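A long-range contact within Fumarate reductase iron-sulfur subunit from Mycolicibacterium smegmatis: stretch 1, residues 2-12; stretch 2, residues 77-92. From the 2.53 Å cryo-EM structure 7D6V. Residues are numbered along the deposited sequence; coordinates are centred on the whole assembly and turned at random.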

# COMPACT_ATOMS: atom_id res chain seq x y z
N ALA B 2 -30.52 -3.59 -5.53
CA ALA B 2 -30.96 -4.68 -4.68
C ALA B 2 -30.46 -4.50 -3.26
O ALA B 2 -29.43 -5.07 -2.88
CB ALA B 2 -30.50 -6.02 -5.24
N THR B 3 -31.18 -3.71 -2.48
CA THR B 3 -30.89 -3.52 -1.06
C THR B 3 -31.59 -4.60 -0.25
O THR B 3 -32.81 -4.76 -0.35
CB THR B 3 -31.33 -2.13 -0.60
OG1 THR B 3 -30.63 -1.13 -1.35
CG2 THR B 3 -31.04 -1.94 0.87
N TYR B 4 -30.82 -5.33 0.54
CA TYR B 4 -31.33 -6.46 1.31
C TYR B 4 -30.70 -6.44 2.69
O TYR B 4 -29.85 -5.60 3.00
CB TYR B 4 -31.06 -7.79 0.60
CG TYR B 4 -29.59 -8.12 0.46
CD1 TYR B 4 -29.00 -9.08 1.27
CD2 TYR B 4 -28.80 -7.47 -0.47
CE1 TYR B 4 -27.66 -9.38 1.15
CE2 TYR B 4 -27.46 -7.77 -0.59
CZ TYR B 4 -26.90 -8.72 0.22
OH TYR B 4 -25.56 -9.02 0.10
N ASP B 5 -31.13 -7.37 3.53
CA ASP B 5 -30.62 -7.53 4.89
C ASP B 5 -29.75 -8.78 4.91
O ASP B 5 -30.25 -9.89 4.67
CB ASP B 5 -31.76 -7.62 5.89
CG ASP B 5 -32.26 -6.26 6.33
OD1 ASP B 5 -31.46 -5.31 6.39
OD2 ASP B 5 -33.47 -6.14 6.62
N ALA B 6 -28.46 -8.61 5.19
CA ALA B 6 -27.52 -9.71 5.19
C ALA B 6 -27.36 -10.29 6.58
O ALA B 6 -27.74 -9.69 7.59
CB ALA B 6 -26.16 -9.26 4.66
N LYS B 7 -26.77 -11.49 6.64
CA LYS B 7 -26.47 -12.17 7.89
C LYS B 7 -24.96 -12.21 8.07
O LYS B 7 -24.25 -12.91 7.34
CB LYS B 7 -27.06 -13.58 7.90
CG LYS B 7 -28.58 -13.61 7.84
CD LYS B 7 -29.13 -15.02 7.93
CE LYS B 7 -28.83 -15.80 6.66
NZ LYS B 7 -29.56 -15.26 5.48
N LEU B 8 -24.47 -11.44 9.04
CA LEU B 8 -23.09 -11.46 9.47
C LEU B 8 -22.95 -12.32 10.72
O LEU B 8 -23.90 -12.52 11.48
CB LEU B 8 -22.57 -10.05 9.75
CG LEU B 8 -22.46 -9.09 8.57
CD1 LEU B 8 -22.07 -7.71 9.06
CD2 LEU B 8 -21.45 -9.60 7.56
N ARG B 9 -21.74 -12.84 10.93
CA ARG B 9 -21.45 -13.70 12.06
C ARG B 9 -20.11 -13.28 12.67
O ARG B 9 -19.15 -14.04 12.76
CB ARG B 9 -21.52 -15.17 11.64
CG ARG B 9 -21.36 -16.15 12.79
CD ARG B 9 -21.44 -17.61 12.36
NE ARG B 9 -20.34 -18.04 11.52
CZ ARG B 9 -20.30 -19.22 10.91
NH1 ARG B 9 -21.30 -20.07 11.05
NH2 ARG B 9 -19.25 -19.55 10.16
N VAL B 10 -20.02 -11.99 13.02
CA VAL B 10 -18.77 -11.38 13.47
C VAL B 10 -18.30 -11.98 14.80
O VAL B 10 -19.10 -12.23 15.71
CB VAL B 10 -18.96 -9.86 13.59
CG1 VAL B 10 -17.71 -9.19 14.15
CG2 VAL B 10 -19.33 -9.27 12.24
N TRP B 11 -16.98 -12.19 14.91
CA TRP B 11 -16.38 -12.72 16.13
C TRP B 11 -16.18 -11.62 17.17
O TRP B 11 -15.61 -10.57 16.86
CB TRP B 11 -15.04 -13.38 15.80
CG TRP B 11 -14.41 -14.12 16.96
CD1 TRP B 11 -14.58 -15.42 17.29
CD2 TRP B 11 -13.51 -13.58 17.94
NE1 TRP B 11 -13.85 -15.74 18.40
CE2 TRP B 11 -13.18 -14.62 18.82
CE3 TRP B 11 -12.95 -12.31 18.15
CZ2 TRP B 11 -12.33 -14.44 19.90
CZ3 TRP B 11 -12.10 -12.14 19.22
CH2 TRP B 11 -11.80 -13.19 20.08
N ARG B 12 -16.63 -11.87 18.40
CA ARG B 12 -16.49 -10.94 19.50
C ARG B 12 -15.73 -11.59 20.65
O ARG B 12 -15.94 -12.77 20.94
CB ARG B 12 -17.85 -10.45 20.01
CG ARG B 12 -18.80 -9.95 18.95
CD ARG B 12 -18.33 -8.66 18.31
NE ARG B 12 -17.89 -7.67 19.28
CZ ARG B 12 -18.67 -6.72 19.80
NH1 ARG B 12 -18.18 -5.86 20.68
NH2 ARG B 12 -19.94 -6.65 19.46
N ARG B 77 -15.81 -7.16 -1.97
CA ARG B 77 -16.88 -6.49 -2.70
C ARG B 77 -18.26 -6.71 -2.09
O ARG B 77 -19.18 -5.95 -2.40
CB ARG B 77 -16.88 -6.96 -4.15
CG ARG B 77 -17.19 -5.87 -5.15
CD ARG B 77 -17.03 -6.39 -6.57
NE ARG B 77 -15.65 -6.76 -6.85
CZ ARG B 77 -15.27 -7.96 -7.28
NH1 ARG B 77 -16.18 -8.90 -7.48
NH2 ARG B 77 -13.99 -8.21 -7.52
N MET B 78 -18.45 -7.77 -1.30
CA MET B 78 -19.67 -8.00 -0.53
C MET B 78 -20.82 -8.40 -1.46
O MET B 78 -21.88 -8.84 -1.00
CB MET B 78 -20.02 -6.76 0.30
CG MET B 78 -21.26 -6.83 1.15
SD MET B 78 -20.96 -7.62 2.74
CE MET B 78 -22.20 -8.89 2.74
N SER B 79 -20.60 -8.28 -2.76
CA SER B 79 -21.43 -8.93 -3.76
C SER B 79 -20.82 -10.26 -4.20
O SER B 79 -21.41 -10.96 -5.02
CB SER B 79 -21.62 -8.02 -4.98
OG SER B 79 -20.40 -7.85 -5.68
N THR B 80 -19.65 -10.59 -3.66
CA THR B 80 -19.08 -11.92 -3.79
C THR B 80 -20.01 -12.97 -3.19
O THR B 80 -19.99 -14.13 -3.60
CB THR B 80 -17.71 -11.95 -3.11
OG1 THR B 80 -16.82 -11.07 -3.81
CG2 THR B 80 -17.12 -13.35 -3.10
N PHE B 81 -20.85 -12.56 -2.24
CA PHE B 81 -21.66 -13.46 -1.44
C PHE B 81 -23.12 -13.33 -1.83
O PHE B 81 -23.59 -12.25 -2.21
CB PHE B 81 -21.49 -13.15 0.04
CG PHE B 81 -20.07 -12.90 0.45
CD1 PHE B 81 -19.12 -13.90 0.36
CD2 PHE B 81 -19.68 -11.65 0.89
CE1 PHE B 81 -17.82 -13.66 0.72
CE2 PHE B 81 -18.38 -11.41 1.25
CZ PHE B 81 -17.44 -12.42 1.17
N GLY B 82 -23.85 -14.43 -1.72
CA GLY B 82 -25.27 -14.41 -1.98
C GLY B 82 -26.04 -13.65 -0.91
O GLY B 82 -25.54 -13.36 0.18
N GLU B 83 -27.29 -13.32 -1.24
CA GLU B 83 -28.13 -12.59 -0.30
C GLU B 83 -28.62 -13.48 0.83
O GLU B 83 -29.00 -12.96 1.89
CB GLU B 83 -29.31 -11.97 -1.04
CG GLU B 83 -28.91 -10.97 -2.10
CD GLU B 83 -30.08 -10.20 -2.66
OE1 GLU B 83 -29.86 -9.35 -3.55
OE2 GLU B 83 -31.22 -10.44 -2.21
N ASP B 84 -28.62 -14.80 0.65
CA ASP B 84 -28.96 -15.74 1.71
C ASP B 84 -27.73 -16.45 2.25
O ASP B 84 -27.87 -17.45 2.97
CB ASP B 84 -29.99 -16.75 1.21
CG ASP B 84 -29.62 -17.36 -0.12
OD1 ASP B 84 -28.77 -16.78 -0.83
OD2 ASP B 84 -30.18 -18.42 -0.47
N GLU B 85 -26.54 -15.97 1.92
CA GLU B 85 -25.29 -16.54 2.42
C GLU B 85 -24.84 -15.79 3.67
O GLU B 85 -24.97 -14.57 3.75
CB GLU B 85 -24.21 -16.48 1.35
CG GLU B 85 -22.86 -17.03 1.76
CD GLU B 85 -21.96 -17.29 0.57
OE1 GLU B 85 -22.44 -17.18 -0.57
OE2 GLU B 85 -20.77 -17.62 0.79
N VAL B 86 -24.32 -16.53 4.64
CA VAL B 86 -23.84 -15.95 5.89
C VAL B 86 -22.37 -15.59 5.73
O VAL B 86 -21.56 -16.42 5.29
CB VAL B 86 -24.05 -16.91 7.07
CG1 VAL B 86 -23.43 -16.34 8.33
CG2 VAL B 86 -25.52 -17.18 7.27
N VAL B 87 -22.01 -14.36 6.08
CA VAL B 87 -20.64 -13.89 6.01
C VAL B 87 -20.06 -13.85 7.41
O VAL B 87 -20.63 -13.23 8.31
CB VAL B 87 -20.56 -12.51 5.34
CG1 VAL B 87 -19.12 -12.15 5.02
CG2 VAL B 87 -21.39 -12.49 4.07
N THR B 88 -18.92 -14.51 7.61
CA THR B 88 -18.34 -14.71 8.93
C THR B 88 -17.01 -13.97 9.03
O THR B 88 -16.01 -14.43 8.48
CB THR B 88 -18.15 -16.20 9.20
OG1 THR B 88 -19.42 -16.85 9.22
CG2 THR B 88 -17.45 -16.42 10.53
N VAL B 89 -17.00 -12.87 9.76
CA VAL B 89 -15.82 -12.01 9.86
C VAL B 89 -15.14 -12.27 11.20
O VAL B 89 -15.75 -12.10 12.26
CB VAL B 89 -16.20 -10.53 9.71
CG1 VAL B 89 -14.96 -9.68 9.51
CG2 VAL B 89 -17.17 -10.35 8.57
N THR B 90 -13.87 -12.66 11.15
CA THR B 90 -13.05 -12.96 12.30
C THR B 90 -11.72 -12.24 12.17
O THR B 90 -11.32 -11.85 11.07
CB THR B 90 -12.80 -14.47 12.45
OG1 THR B 90 -11.88 -14.91 11.44
CG2 THR B 90 -14.10 -15.25 12.32
N PRO B 91 -11.00 -12.04 13.28
CA PRO B 91 -9.66 -11.46 13.19
C PRO B 91 -8.67 -12.45 12.60
O PRO B 91 -8.96 -13.62 12.38
CB PRO B 91 -9.33 -11.13 14.65
CG PRO B 91 -10.14 -12.10 15.43
CD PRO B 91 -11.42 -12.25 14.67
N LEU B 92 -7.47 -11.94 12.32
CA LEU B 92 -6.38 -12.79 11.87
C LEU B 92 -6.06 -13.83 12.92
O LEU B 92 -5.95 -13.52 14.11
CB LEU B 92 -5.15 -11.95 11.55
CG LEU B 92 -5.33 -10.81 10.54
CD1 LEU B 92 -4.01 -10.10 10.31
CD2 LEU B 92 -5.87 -11.34 9.23

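Two segments far apart in sequence can be joined by the edge-to-edge logic of a parallel sheet, with backbone bonds setting the register and side chains finishing the job; residues 2-12 and 77-92 of this iron-sulfur subunit are a compact example. The first stretch runs as a strand from Tyr4 onward. The second enters through a type I turn from Gly82 to Glu85, then extends alongside it in the same direction, Leu8 opposite Val87 with their CA atoms 4.9 Å apart.

Three hydrogen bonds fix this register. Val87 N donates to Lys7 O at 3.0 Å, Arg9 N to Val87 O at 2.9 Å, and Trp11 N to Val89 O at 2.9 Å. Val87 thus uses both its amide and its carbonyl, reaching the residues before and after Leu8, as parallel pairing requires. The carbonyls also receive CA-H contacts: Leu8 CA lies 3.2 Å from Val87 O, and Val10 CA lies 3.3 Å from Val89 O. The alignment therefore persists beyond the bridge at Leu8 and Val87.

Side chains then sort by the character of each face. Leu8 and Val87 share a buried face, where Leu8 CD2 packs 3.8 Å from Val87 CB; the long leucine side chain brings its end nearer to the other stretch than its CA-to-CB direction alone would suggest. Farther along, Val10 CG2 lies 4.2 Å from Val89 CB. Branched, apolar residues suit these places because they fill buried space without leaving polar groups unsatisfied. Trp11 extends the packing, its CE3 coming within 3.8 Å of Pro91 CD, while its indole nitrogen is hydrogen-bonded elsewhere in the structure.

The face bearing Lys7 and Val86 is more open. There the lysine's aliphatic chain covers the valine, Lys7 CE lying 3.6 Å from Val86 CG2, while its charged end remains at an exposed position. Arg9 likewise combines two characters: its CB lies 4.0 Å from Val86 CG1, and its guanidinium brings NE within 2.7 Å of Thr88 OG1, a close polar approach on the buried threonine.

At the turn, an aromatic contact takes over. Tyr4 points toward the second stretch, and Glu83 lays its aliphatic portion over one ring face, with CG 3.6 Å from the centroid of the Tyr4 ring and almost exactly on the ring normal. Glutamate serves well here because its methylenes can cover the ring while its carboxylate stays at an exposed site. Altogether the two stretches bury 893 Å² between them.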